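Local coordinates for protein glutaminase 1 (Escherichia coli, PDB 1U60) that hydrolyses L-glutamine to L-glutamate and ammonium, as a homotetrameric glutaminase of the beta-lactamase clan, at residues L7-A10 against V11-Y15; E105-G109 against K110-P114; N131-Q134 against R135-R138; Y233-A236 against E237-M240. One frame throughout, in Å; residues are numbered along the deposited sequence. Where two conformers were deposited one is given.

Contact 1 (L7-A10 against V11-Y15); sequences LQQA and VDQAY
Val11 touches the preceding turn of the helix through Leu7 O and Gln8 O. Its backbone N-H is taken by the carbonyl of Leu7, with Val11 N 3.1 Å from Leu7 O. From there CB rises past that same oxygen, and the two methyls part. CG1, set opposite the carbonyl carbon (chi1 -60°), stays on the Leu7 side, with Val11 CG1 3.9 Å from Leu7 O. CG2, wedged between its own N and C, leans on the next carbonyl: Val11 CG2 is 3.4 Å from Gln8 O, and the Gln8 and Val11 side chains meet at a slant. Gln8 O accepts Asp12 N at 3.0 Å. The Asp12 carboxylate hangs beside the Gln8 side chain, Asp12 OD2 being 3.6 Å from Gln8 CG. On the outer flank Gln13 CG passes 3.0 Å from Gln9 O. Helix 4-18 thus has a polar outer side of Gln8, Gln9, Asp12 and Gln13, from which Gln8 also touches Tyr53 of strand 52-56. On its apolar underside Leu7 and Val11 rest on Ile45 of strand 42-47, Leu7 reaches Tyr53 as well, and Ala10 and Ala14 meet helix 290-303.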
ATOM      1  N   LEU A   7      17.146 -21.668   3.519  1.00 17.81           N
ATOM      2  CA  LEU A   7      16.164 -21.399   2.463  1.00 17.14           C
ATOM      3  C   LEU A   7      15.404 -22.664   2.066  1.00 16.39           C
ATOM      4  O   LEU A   7      14.178 -22.657   1.948  1.00 15.32           O
ATOM      5  CB  LEU A   7      16.852 -20.784   1.239  1.00 16.77           C
ATOM      6  CG  LEU A   7      16.953 -19.251   1.170  1.00 18.91           C
ATOM      7  CD1 LEU A   7      17.388 -18.564   2.386  1.00 19.56           C
ATOM      8  CD2 LEU A   7      17.862 -18.901   0.003  1.00 16.47           C
ATOM      9  N   GLN A   8      16.121 -23.783   1.906  1.00 14.65           N
ATOM     10  CA  GLN A   8      15.457 -25.017   1.592  1.00 14.43           C
ATOM     11  C   GLN A   8      14.565 -25.430   2.777  1.00 14.40           C
ATOM     12  O   GLN A   8      13.467 -25.895   2.573  1.00 13.72           O
ATOM     13  CB  GLN A   8      16.448 -26.126   1.254  1.00 14.46           C
ATOM     14  CG  GLN A   8      15.724 -27.412   0.865  1.00 14.27           C
ATOM     15  CD  GLN A   8      15.061 -27.319  -0.506  1.00 16.21           C
ATOM     16  OE1 GLN A   8      13.880 -27.620  -0.673  1.00 16.74           O
ATOM     17  NE2 GLN A   8      15.821 -26.907  -1.481  1.00 13.92           N
ATOM     18  N   GLN A   9      15.034 -25.224   4.008  1.00 15.65           N
ATOM     19  CA  GLN A   9      14.215 -25.525   5.189  1.00 16.46           C
ATOM     20  C   GLN A   9      12.950 -24.712   5.240  1.00 14.97           C
ATOM     21  O   GLN A   9      11.913 -25.202   5.639  1.00 14.33           O
ATOM     22  CB  GLN A   9      14.970 -25.267   6.505  1.00 17.31           C
ATOM     23  CG  GLN A   9      15.994 -26.319   6.875  1.00 23.82           C
ATOM     24  CD  GLN A   9      16.720 -25.971   8.167  1.00 31.39           C
ATOM     25  OE1 GLN A   9      16.140 -25.294   9.052  1.00 35.93           O
ATOM     26  NE2 GLN A   9      17.977 -26.434   8.296  1.00 35.18           N
ATOM     27  N   ALA A  10      13.045 -23.444   4.863  1.00 14.51           N
ATOM     28  CA  ALA A  10      11.890 -22.570   4.851  1.00 13.58           C
ATOM     29  C   ALA A  10      10.835 -23.020   3.876  1.00 12.33           C
ATOM     30  O   ALA A  10       9.689 -23.091   4.260  1.00 11.96           O
ATOM     31  CB  ALA A  10      12.299 -21.122   4.597  1.00 14.18           C
ATOM     32  N   VAL A  11      11.186 -23.369   2.620  1.00 12.66           N
ATOM     33  CA  VAL A  11      10.172 -23.845   1.693  1.00 12.42           C
ATOM     34  C   VAL A  11       9.636 -25.232   2.104  1.00 13.24           C
ATOM     35  O   VAL A  11       8.458 -25.494   1.922  1.00 12.30           O
ATOM     36  CB  VAL A  11      10.601 -23.912   0.170  1.00 14.02           C
ATOM     37  CG1 VAL A  11      11.007 -22.512  -0.317  1.00 12.44           C
ATOM     38  CG2 VAL A  11      11.684 -24.882  -0.087  1.00 15.17           C
ATOM     39  N   ASP A  12      10.514 -26.107   2.590  1.00 13.54           N
ATOM     40  CA  ASP A  12      10.082 -27.413   3.137  1.00 14.35           C
ATOM     41  C   ASP A  12       9.072 -27.305   4.272  1.00 14.23           C
ATOM     42  O   ASP A  12       8.018 -27.957   4.249  1.00 14.03           O
ATOM     43  CB  ASP A  12      11.304 -28.240   3.598  1.00 14.42           C
ATOM     44  CG  ASP A  12      12.103 -28.805   2.406  1.00 17.03           C
ATOM     45  OD1 ASP A  12      11.643 -28.699   1.258  1.00 17.57           O
ATOM     46  OD2 ASP A  12      13.186 -29.401   2.545  1.00 19.31           O
ATOM     47  N   GLN A  13       9.357 -26.460   5.243  1.00 15.02           N
ATOM     48  CA  GLN A  13       8.446 -26.269   6.376  1.00 16.44           C
ATOM     49  C   GLN A  13       7.146 -25.586   5.978  1.00 15.95           C
ATOM     50  O   GLN A  13       6.075 -25.939   6.477  1.00 14.60           O
ATOM     51  CB  GLN A  13       9.162 -25.512   7.493  1.00 17.97           C
ATOM     52  CG  GLN A  13      10.379 -26.312   7.992  1.00 24.22           C
ATOM     53  CD  GLN A  13      11.099 -25.728   9.206  1.00 31.16           C
ATOM     54  OE1 GLN A  13      10.796 -24.612   9.658  1.00 36.77           O
ATOM     55  NE2 GLN A  13      12.063 -26.495   9.742  1.00 32.51           N
ATOM     56  N   ALA A  14       7.204 -24.615   5.067  1.00 14.17           N
ATOM     57  CA  ALA A  14       5.960 -24.015   4.601  1.00 13.81           C
ATOM     58  C   ALA A  14       5.053 -25.026   3.905  1.00 12.93           C
ATOM     59  O   ALA A  14       3.840 -24.977   4.054  1.00 11.80           O
ATOM     60  CB  ALA A  14       6.253 -22.831   3.637  1.00 13.25           C
ATOM     61  N   TYR A  15       5.662 -25.872   3.086  1.00 12.44           N
ATOM     62  CA  TYR A  15       4.953 -26.906   2.347  1.00 13.58           C
ATOM     63  C   TYR A  15       4.384 -27.914   3.365  1.00 13.47           C
ATOM     64  O   TYR A  15       3.208 -28.239   3.326  1.00 12.86           O
ATOM     65  CB  TYR A  15       5.900 -27.608   1.376  1.00 13.61           C
ATOM     66  CG  TYR A  15       5.252 -28.756   0.681  1.00 14.47           C
ATOM     67  CD1 TYR A  15       4.407 -28.567  -0.410  1.00 15.12           C
ATOM     68  CD2 TYR A  15       5.469 -30.068   1.123  1.00 18.24           C
ATOM     69  CE1 TYR A  15       3.769 -29.645  -1.041  1.00 16.82           C
ATOM     70  CE2 TYR A  15       4.832 -31.143   0.502  1.00 18.00           C
ATOM     71  CZ  TYR A  15       3.987 -30.931  -0.578  1.00 19.61           C
ATOM     72  OH  TYR A  15       3.343 -31.995  -1.194  1.00 21.69           O
TER

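Contact 2 (E105-G109 against K110-P114)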
ATOM      1  N   GLU A 105     -17.048   4.297 -12.527  1.00 20.37           N
ATOM      2  CA  GLU A 105     -17.991   5.408 -12.696  1.00 22.28           C
ATOM      3  C   GLU A 105     -17.767   6.443 -11.620  1.00 22.51           C
ATOM      4  O   GLU A 105     -17.955   7.635 -11.865  1.00 23.35           O
ATOM      5  CB  GLU A 105     -19.453   4.888 -12.744  1.00 23.24           C
ATOM      6  CG  GLU A 105     -20.021   4.918 -14.156  1.00 24.84           C
ATOM      7  CD  GLU A 105     -21.545   5.111 -14.275  1.00 28.84           C
ATOM      8  OE1 GLU A 105     -22.304   5.308 -13.273  1.00 26.32           O
ATOM      9  OE2 GLU A 105     -22.020   5.050 -15.446  1.00 28.28           O
ATOM     10  N   LEU A 106     -17.309   6.006 -10.458  1.00 23.11           N
ATOM     11  CA  LEU A 106     -16.967   6.918  -9.368  1.00 24.57           C
ATOM     12  C   LEU A 106     -15.706   7.768  -9.599  1.00 24.94           C
ATOM     13  O   LEU A 106     -15.471   8.733  -8.853  1.00 26.22           O
ATOM     14  CB  LEU A 106     -16.849   6.170  -8.040  1.00 24.72           C
ATOM     15  CG  LEU A 106     -18.118   5.556  -7.445  1.00 26.16           C
ATOM     16  CD1 LEU A 106     -17.810   4.736  -6.190  1.00 27.47           C
ATOM     17  CD2 LEU A 106     -19.174   6.635  -7.132  1.00 27.28           C
ATOM     18  N   HIS A 107     -14.906   7.429 -10.602  1.00 23.82           N
ATOM     19  CA  HIS A 107     -13.644   8.129 -10.832  1.00 23.46           C
ATOM     20  C   HIS A 107     -13.594   8.640 -12.250  1.00 23.67           C
ATOM     21  O   HIS A 107     -12.523   8.795 -12.870  1.00 24.06           O
ATOM     22  CB  HIS A 107     -12.477   7.202 -10.481  1.00 23.15           C
ATOM     23  CG  HIS A 107     -12.388   6.894  -9.016  1.00 23.15           C
ATOM     24  ND1 HIS A 107     -11.793   7.751  -8.111  1.00 22.78           N
ATOM     25  CD2 HIS A 107     -12.832   5.834  -8.297  1.00 20.68           C
ATOM     26  CE1 HIS A 107     -11.862   7.216  -6.898  1.00 24.29           C
ATOM     27  NE2 HIS A 107     -12.490   6.053  -6.986  1.00 24.04           N
ATOM     28  N   GLY A 108     -14.787   8.922 -12.772  1.00 23.84           N
ATOM     29  CA  GLY A 108     -14.955   9.484 -14.107  1.00 22.87           C
ATOM     30  C   GLY A 108     -14.394   8.649 -15.239  1.00 21.89           C
ATOM     31  O   GLY A 108     -13.928   9.191 -16.236  1.00 21.95           O
ATOM     32  N   GLY A 109     -14.389   7.328 -15.093  1.00 20.62           N
ATOM     33  CA  GLY A 109     -13.892   6.462 -16.156  1.00 19.19           C
ATOM     34  C   GLY A 109     -12.419   6.067 -15.993  1.00 18.83           C
ATOM     35  O   GLY A 109     -11.926   5.208 -16.697  1.00 18.57           O
ATOM     36  N   LYS A 110     -11.708   6.716 -15.065  1.00 17.84           N
ATOM     37  CA  LYS A 110     -10.296   6.414 -14.854  1.00 16.22           C
ATOM     38  C   LYS A 110     -10.165   5.105 -14.100  1.00 14.83           C
ATOM     39  O   LYS A 110     -10.811   4.925 -13.105  1.00 13.78           O
ATOM     40  CB  LYS A 110      -9.558   7.529 -14.067  1.00 16.83           C
ATOM     41  CG  LYS A 110      -8.033   7.258 -14.111  1.00 18.24           C
ATOM     42  CD  LYS A 110      -7.157   8.445 -13.734  1.00 21.07           C
ATOM     43  CE  LYS A 110      -5.656   8.053 -13.839  1.00 20.41           C
ATOM     44  NZ  LYS A 110      -4.772   8.997 -13.131  1.00 24.01           N
ATOM     45  N   PRO A 111      -9.356   4.167 -14.601  1.00 14.31           N
ATOM     46  CA  PRO A 111      -9.246   2.850 -13.966  1.00 12.95           C
ATOM     47  C   PRO A 111      -8.449   2.763 -12.669  1.00 11.44           C
ATOM     48  O   PRO A 111      -8.531   1.717 -12.006  1.00 13.20           O
ATOM     49  CB  PRO A 111      -8.633   1.981 -15.090  1.00 12.20           C
ATOM     50  CG  PRO A 111      -7.857   2.921 -15.891  1.00 14.00           C
ATOM     51  CD  PRO A 111      -8.670   4.185 -15.898  1.00 13.85           C
ATOM     52  N   LEU A 112      -7.740   3.818 -12.292  1.00 10.51           N
ATOM     53  CA  LEU A 112      -6.997   3.933 -11.045  1.00 10.75           C
ATOM     54  C   LEU A 112      -5.802   3.069 -10.855  1.00 10.47           C
ATOM     55  O   LEU A 112      -4.779   3.583 -10.419  1.00  9.66           O
ATOM     56  CB  LEU A 112      -7.880   3.776  -9.788  1.00 10.38           C
ATOM     57  CG  LEU A 112      -8.770   4.936  -9.292  1.00 15.40           C
ATOM     58  CD1 LEU A 112      -8.890   5.061  -7.724  1.00 15.36           C
ATOM     59  CD2 LEU A 112      -8.676   6.193 -10.022  1.00 16.00           C
ATOM     60  N   SER A 113      -5.902   1.770 -11.130  1.00 10.84           N
ATOM     61  CA  SER A 113      -4.787   0.831 -10.891  1.00 10.98           C
ATOM     62  C   SER A 113      -4.589  -0.073 -12.101  1.00 10.65           C
ATOM     63  O   SER A 113      -5.577  -0.648 -12.581  1.00  9.66           O
ATOM     64  CB  SER A 113      -5.039  -0.065  -9.666  1.00 11.88           C
ATOM     65  OG  SER A 113      -4.070  -1.140  -9.598  1.00 11.50           O
ATOM     66  N   PRO A 114      -3.347  -0.277 -12.552  1.00  9.26           N
ATOM     67  CA  PRO A 114      -3.069  -1.275 -13.624  1.00  9.76           C
ATOM     68  C   PRO A 114      -3.311  -2.707 -13.189  1.00  9.83           C
ATOM     69  O   PRO A 114      -3.230  -3.596 -13.998  1.00  8.59           O
ATOM     70  CB  PRO A 114      -1.568  -1.136 -13.904  1.00 10.30           C
ATOM     71  CG  PRO A 114      -1.029  -0.178 -12.880  1.00 12.10           C
ATOM     72  CD  PRO A 114      -2.139   0.438 -12.112  1.00 11.54           C
TER
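Leu112 sets a methyl, CD1, over the face of the His107 imidazole. This CD1 stands 3.8 Å from the ring centroid and only 11° off the ring normal, a CH-pi contact, while the second methyl sits nearer the root of the ring, with Leu112 CD2 3.9 Å from His107 CG. The two side chains cross at about a right angle, and the imidazole reaches the leucine because its CG lies opposite the carbonyl carbon (chi1 -68°). The tight turn from His107 to Lys110 helps to bring them together. Lys110 N donates to His107 O at 3.1 Å; the donor stands well above the carbonyl plane, 58° out of it, although the N-H itself points fairly straight at the oxygen. Lys110 CB packs on that oxygen too, 3.4 Å from His107 O, and the lysine chain then runs out extended to give its NZ to the carbonyl of Gln86. Gly95 of the second subunit packs against His107. Residues His107 to Lys110 form a type I' beta turn, whose two central positions have positive phi and are here both glycine, Gly108 and Gly109. It reverses the chain after helix 101-106 and starts the loop leading to helix 117-126, where Asn117 is a predicted substrate-binding residue.

Contact 3 (N131-Q134 against R135-R138); sequences NVEQ and RWQR
The backbone enters helix 132-147 here, and four i to i+4 bonds run in succession from Arg135 N to Asn131 O, Trp136 N to Val132 O, Gln137 N to Glu133 O and Arg138 N to Gln134 O, all between 2.9 and 3.0 Å. Across them the clearest side-chain meeting is Gln134 with Arg138, which lie side by side and point the same way. Gln134 CG is 4.0 Å from Arg138 CD, and Arg138 CG also brushes the backbone, 3.3 Å from Gln134 O. Their aliphatic stems touch while the flat ends stand 80° apart and go to different partners: Gln134 OE1 takes the N-H of Glu130, and Arg138 forms a salt bridge with Asp79. Asn131 is the N-cap of the helix. Its side chain turns over the first turn (chi1 55°) so that OD1 accepts Gln134 N at 2.9 Å, while its backbone O serves Arg135 N, with that donor in the carbonyl plane; the one residue therefore meets two N-H groups of the opening turn. Arg135 CB packs 3.3 Å from Val132 O. Beyond it the chain is extended as far as chi3, where it bends, and its guanidinium reaches Glu187 in a salt bridge and the carbonyls of Thr124 and Ile127. Glu133 OE1 approaches the Trp136 indole obliquely, 4.3 Å from Trp136 CD1, and is paired with Arg194. Val132 and Trp136 rest against helix 185-195, Val132 on Val191 and Trp136 on Arg194 and Gln195.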
ATOM      1  N   ASN A 131       0.247  -3.184 -34.561  1.00 17.43           N
ATOM      2  CA  ASN A 131      -0.966  -3.981 -34.808  1.00 16.91           C
ATOM      3  C   ASN A 131      -1.163  -5.012 -33.689  1.00 15.61           C
ATOM      4  O   ASN A 131      -0.276  -5.182 -32.853  1.00 15.54           O
ATOM      5  CB  ASN A 131      -0.868  -4.719 -36.125  1.00 17.33           C
ATOM      6  CG  ASN A 131       0.368  -5.580 -36.213  1.00 18.56           C
ATOM      7  OD1 ASN A 131       0.551  -6.535 -35.441  1.00 17.81           O
ATOM      8  ND2 ASN A 131       1.246  -5.229 -37.122  1.00 20.52           N
ATOM      9  N   VAL A 132      -2.288  -5.703 -33.712  1.00 14.72           N
ATOM     10  CA  VAL A 132      -2.714  -6.552 -32.575  1.00 14.33           C
ATOM     11  C   VAL A 132      -1.727  -7.708 -32.333  1.00 14.47           C
ATOM     12  O   VAL A 132      -1.390  -8.050 -31.199  1.00 11.75           O
ATOM     13  CB  VAL A 132      -4.157  -7.066 -32.738  1.00 15.06           C
ATOM     14  CG1 VAL A 132      -4.326  -7.910 -33.986  1.00 15.11           C
ATOM     15  CG2 VAL A 132      -4.594  -7.860 -31.497  1.00 15.15           C
ATOM     16  N   GLU A 133      -1.229  -8.314 -33.407  1.00 13.67           N
ATOM     17  CA  GLU A 133      -0.310  -9.433 -33.216  1.00 15.28           C
ATOM     18  C   GLU A 133       1.040  -9.013 -32.653  1.00 14.53           C
ATOM     19  O   GLU A 133       1.605  -9.769 -31.876  1.00 16.22           O
ATOM     20  CB  GLU A 133      -0.111 -10.237 -34.497  1.00 15.39           C
ATOM     21  CG  GLU A 133      -1.425 -10.869 -34.982  1.00 18.09           C
ATOM     22  CD  GLU A 133      -2.096 -11.773 -33.939  1.00 20.29           C
ATOM     23  OE1 GLU A 133      -1.332 -12.473 -33.202  1.00 17.40           O
ATOM     24  OE2 GLU A 133      -3.367 -11.802 -33.883  1.00 20.90           O
ATOM     25  N   GLN A 134       1.553  -7.848 -33.049  1.00 13.90           N
ATOM     26  CA  GLN A 134       2.768  -7.324 -32.452  1.00 12.67           C
ATOM     27  C   GLN A 134       2.524  -7.026 -30.970  1.00 12.33           C
ATOM     28  O   GLN A 134       3.404  -7.291 -30.150  1.00 11.08           O
ATOM     29  CB  GLN A 134       3.229  -6.056 -33.141  1.00 13.73           C
ATOM     30  CG  GLN A 134       4.488  -5.486 -32.528  1.00 16.03           C
ATOM     31  CD  GLN A 134       5.090  -4.341 -33.316  1.00 18.05           C
ATOM     32  OE1 GLN A 134       4.420  -3.361 -33.577  1.00 17.24           O
ATOM     33  NE2 GLN A 134       6.377  -4.430 -33.613  1.00 21.56           N
ATOM     34  N   ARG A 135       1.346  -6.491 -30.659  1.00 10.61           N
ATOM     35  CA  ARG A 135       1.001  -6.185 -29.266  1.00 10.38           C
ATOM     36  C   ARG A 135       1.128  -7.470 -28.433  1.00 10.72           C
ATOM     37  O   ARG A 135       1.737  -7.477 -27.376  1.00 10.41           O
ATOM     38  CB  ARG A 135      -0.394  -5.589 -29.163  1.00  9.22           C
ATOM     39  CG  ARG A 135      -0.786  -5.102 -27.752  1.00 11.00           C
ATOM     40  CD  ARG A 135      -2.187  -4.449 -27.691  1.00 10.62           C
ATOM     41  NE  ARG A 135      -2.222  -3.325 -28.599  1.00 11.88           N
ATOM     42  CZ  ARG A 135      -1.659  -2.157 -28.369  1.00 11.25           C
ATOM     43  NH1 ARG A 135      -1.105  -1.834 -27.195  1.00 12.08           N
ATOM     44  NH2 ARG A 135      -1.713  -1.252 -29.318  1.00 13.75           N
ATOM     45  N   TRP A 136       0.617  -8.570 -28.973  1.00 10.55           N
ATOM     46  CA  TRP A 136       0.625  -9.868 -28.272  1.00 10.63           C
ATOM     47  C   TRP A 136       2.045 -10.367 -28.189  1.00 10.55           C
ATOM     48  O   TRP A 136       2.506 -10.753 -27.129  1.00  9.59           O
ATOM     49  CB  TRP A 136      -0.334 -10.884 -28.942  1.00 10.82           C
ATOM     50  CG  TRP A 136      -0.095 -12.288 -28.480  1.00 11.45           C
ATOM     51  CD1 TRP A 136       0.257 -13.389 -29.262  1.00 10.78           C
ATOM     52  CD2 TRP A 136      -0.041 -12.728 -27.131  1.00  9.48           C
ATOM     53  NE1 TRP A 136       0.447 -14.481 -28.448  1.00 12.10           N
ATOM     54  CE2 TRP A 136       0.281 -14.110 -27.139  1.00  9.98           C
ATOM     55  CE3 TRP A 136      -0.224 -12.089 -25.883  1.00 10.29           C
ATOM     56  CZ2 TRP A 136       0.412 -14.853 -25.962  1.00 10.39           C
ATOM     57  CZ3 TRP A 136      -0.100 -12.834 -24.734  1.00 11.04           C
ATOM     58  CH2 TRP A 136       0.217 -14.191 -24.771  1.00  9.79           C
ATOM     59  N   GLN A 137       2.765 -10.330 -29.312  1.00  9.57           N
ATOM     60  CA  GLN A 137       4.118 -10.860 -29.346  1.00 10.94           C
ATOM     61  C   GLN A 137       5.005 -10.153 -28.317  1.00 10.41           C
ATOM     62  O   GLN A 137       5.783 -10.818 -27.652  1.00 10.24           O
ATOM     63  CB  GLN A 137       4.750 -10.769 -30.755  1.00 11.80           C
ATOM     64  CG  GLN A 137       4.242 -11.850 -31.714  1.00 15.34           C
ATOM     65  CD  GLN A 137       4.319 -13.286 -31.172  1.00 17.92           C
ATOM     66  OE1 GLN A 137       5.375 -13.730 -30.736  1.00 21.52           O
ATOM     67  NE2 GLN A 137       3.213 -14.012 -31.229  1.00 18.86           N
ATOM     68  N   ARG A 138       4.871  -8.836 -28.154  1.00 10.42           N
ATOM     69  CA  ARG A 138       5.753  -8.098 -27.252  1.00  9.51           C
ATOM     70  C   ARG A 138       5.429  -8.447 -25.792  1.00 10.05           C
ATOM     71  O   ARG A 138       6.315  -8.594 -24.994  1.00  9.69           O
ATOM     72  CB  ARG A 138       5.667  -6.615 -27.501  1.00 10.48           C
ATOM     73  CG  ARG A 138       6.202  -6.153 -28.893  1.00 10.20           C
ATOM     74  CD  ARG A 138       6.290  -4.627 -29.043  1.00 11.81           C
ATOM     75  NE  ARG A 138       7.323  -4.081 -28.161  1.00 12.04           N
ATOM     76  CZ  ARG A 138       7.129  -3.219 -27.156  1.00 13.77           C
ATOM     77  NH1 ARG A 138       5.951  -2.680 -26.894  1.00 12.71           N
ATOM     78  NH2 ARG A 138       8.184  -2.833 -26.440  1.00 11.18           N
TER

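Contact 4 (Y233-A236 against E237-M240)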
ATOM      1  N   TYR A 233       8.138   1.241  -9.057  1.00  8.72           N
ATOM      2  CA  TYR A 233       6.777   1.608  -9.448  1.00  8.04           C
ATOM      3  C   TYR A 233       5.921   0.355  -9.538  1.00  8.52           C
ATOM      4  O   TYR A 233       4.754   0.345  -9.176  1.00  7.66           O
ATOM      5  CB  TYR A 233       6.788   2.286 -10.808  1.00  8.58           C
ATOM      6  CG  TYR A 233       7.544   3.606 -10.816  1.00  8.25           C
ATOM      7  CD1 TYR A 233       7.027   4.737 -10.168  1.00  8.02           C
ATOM      8  CD2 TYR A 233       8.765   3.721 -11.480  1.00  8.68           C
ATOM      9  CE1 TYR A 233       7.715   5.918 -10.175  1.00 10.67           C
ATOM     10  CE2 TYR A 233       9.443   4.903 -11.506  1.00  9.62           C
ATOM     11  CZ  TYR A 233       8.931   5.997 -10.835  1.00 10.92           C
ATOM     12  OH  TYR A 233       9.604   7.181 -10.882  1.00 11.64           O
ATOM     13  N   ILE A 234       6.523  -0.692 -10.081  1.00  8.27           N
ATOM     14  CA  ILE A 234       5.804  -1.997 -10.213  1.00  7.24           C
ATOM     15  C   ILE A 234       5.443  -2.546  -8.835  1.00  8.10           C
ATOM     16  O   ILE A 234       4.311  -2.968  -8.575  1.00  8.46           O
ATOM     17  CB  ILE A 234       6.614  -3.016 -10.936  1.00  7.70           C
ATOM     18  CG1 ILE A 234       6.901  -2.559 -12.347  1.00  6.19           C
ATOM     19  CG2 ILE A 234       5.906  -4.361 -10.924  1.00  7.29           C
ATOM     20  CD1 ILE A 234       8.009  -3.351 -12.982  1.00  7.65           C
ATOM     21  N   LEU A 235       6.407  -2.540  -7.950  1.00  8.16           N
ATOM     22  CA  LEU A 235       6.200  -3.023  -6.587  1.00  8.07           C
ATOM     23  C   LEU A 235       5.224  -2.182  -5.772  1.00  7.50           C
ATOM     24  O   LEU A 235       4.457  -2.737  -4.980  1.00  8.38           O
ATOM     25  CB  LEU A 235       7.557  -3.114  -5.863  1.00  7.70           C
ATOM     26  CG  LEU A 235       8.597  -4.085  -6.476  1.00  8.73           C
ATOM     27  CD1 LEU A 235       9.804  -4.201  -5.630  1.00  8.17           C
ATOM     28  CD2 LEU A 235       8.004  -5.496  -6.749  1.00  8.01           C
ATOM     29  N   ALA A 236       5.226  -0.864  -5.981  1.00  8.41           N
ATOM     30  CA  ALA A 236       4.274   0.007  -5.318  1.00  7.44           C
ATOM     31  C   ALA A 236       2.861  -0.353  -5.753  1.00  7.64           C
ATOM     32  O   ALA A 236       1.954  -0.493  -4.906  1.00  7.82           O
ATOM     33  CB  ALA A 236       4.544   1.458  -5.629  1.00  8.22           C
ATOM     34  N   GLU A 237       2.671  -0.540  -7.051  1.00  6.36           N
ATOM     35  CA  GLU A 237       1.351  -0.906  -7.558  1.00  7.30           C
ATOM     36  C   GLU A 237       0.893  -2.239  -6.954  1.00  6.77           C
ATOM     37  O   GLU A 237      -0.294  -2.364  -6.559  1.00  6.73           O
ATOM     38  CB  GLU A 237       1.353  -0.987  -9.089  1.00  8.45           C
ATOM     39  CG  GLU A 237       1.604   0.357  -9.849  1.00  7.18           C
ATOM     40  CD  GLU A 237       0.448   1.295 -10.028  1.00 10.45           C
ATOM     41  OE1 GLU A 237      -0.574   1.216  -9.276  1.00 11.64           O
ATOM     42  OE2 GLU A 237       0.575   2.185 -10.960  1.00 10.47           O
ATOM     43  N   MET A 238       1.807  -3.205  -6.877  1.00  7.61           N
ATOM     44  CA  MET A 238       1.519  -4.490  -6.261  1.00  7.11           C
ATOM     45  C   MET A 238       1.128  -4.299  -4.778  1.00  7.98           C
ATOM     46  O   MET A 238       0.149  -4.905  -4.328  1.00  7.88           O
ATOM     47  CB  MET A 238       2.710  -5.431  -6.370  1.00  7.09           C
ATOM     48  CG  MET A 238       2.908  -5.983  -7.815  1.00  6.46           C
ATOM     49  SD  MET A 238       4.515  -6.758  -8.068  1.00  8.53           S
ATOM     50  CE  MET A 238       4.381  -8.204  -7.015  1.00  7.20           C
ATOM     51  N   MET A 239       1.860  -3.484  -4.023  1.00  8.71           N
ATOM     52  CA  MET A 239       1.535  -3.318  -2.603  1.00 10.08           C
ATOM     53  C   MET A 239       0.118  -2.777  -2.486  1.00  9.79           C
ATOM     54  O   MET A 239      -0.586  -3.139  -1.551  1.00  9.15           O
ATOM     55  CB  MET A 239       2.514  -2.369  -1.905  1.00 11.47           C
ATOM     56  CG  MET A 239       2.369  -2.297  -0.361  1.00 16.40           C
ATOM     57  SD  MET A 239       2.847  -3.688   0.531  1.00 34.74           S
ATOM     58  CE  MET A 239       4.404  -3.855   0.147  1.00 24.76           C
ATOM     59  N   MET A 240      -0.300  -1.899  -3.401  1.00  9.51           N
ATOM     60  CA  MET A 240      -1.583  -1.249  -3.210  0.50  8.63           C
ATOM     61  C   MET A 240      -2.784  -2.117  -3.612  1.00  8.84           C
ATOM     62  O   MET A 240      -3.852  -1.995  -3.051  1.00  8.31           O
ATOM     63  CB  MET A 240      -1.620   0.081  -3.943  0.50  8.29           C
ATOM     64  CG  MET A 240      -0.512   1.045  -3.561  0.50  7.99           C
ATOM     65  SD  MET A 240      -0.330   1.502  -1.845  0.50  6.24           S
ATOM     66  CE  MET A 240      -2.019   2.184  -1.514  0.50  6.26           C
TER
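Leu235 O receives the N-H of Met239 at 2.9 Å, the shortest of four i to i+4 bonds across this part of helix 231-241. One residue earlier, Ile234 O accepts Met238 N at 3.0 Å, and the methionine side chain then lies along that same carbonyl, with Met238 CG 3.4 Å from Ile234 O. Its sulfur touches two hydrocarbon branches of the preceding turn: Met238 SD is 4.0 Å from Ile234 CG2 and 3.9 Å from Leu235 CD2. Ile234 runs alongside the methionine and points the same way, whereas Leu235 slants across it. In Met238, CG lies opposite the carbonyl carbon (chi1 -74°) and chi2 is extended (166°), which sets SD beside the preceding turn; the bend at chi3 only turns CE. Glu237 does something different. Its CG passes 3.2 Å from Tyr233 O, and a bend at chi2 (-81°) swings the buried carboxylate away from the preceding turn toward the loops holding Ala91 and Pro114. The helix is enclosed on several sides. Ile234 packs on Val70, Ala74 and Leu77 of helix 68-80, Leu235 and Met238 lie against Val269 of strand 265-270, and the second subunit contributes Tyr252, whose ring meets that of Tyr233, and Phe308, which packs on Leu235 and Met239.

How the contacts relate
Contact 4 is the buried one, its centre about 11 Å from that of the chain, and its side-chain chemistry is largely methionine sulfur against hydrocarbon. Contact 2 lies at the surface and depends on a turn and a ring face. Contacts 1 and 3 are partly buried helix segments: the first sets a polar outer side over apolar feet on the sheet, the second adds an N-cap and charged side chains that pair with residues outside its own segments. Contacts 2 and 4 meet directly, Pro114 CD lying 3.3 Å from Glu237 OE1, and both also touch the second subunit. Contact 1 sits across the chain's centre from contacts 2 and 3, with centres about 40 Å away from each.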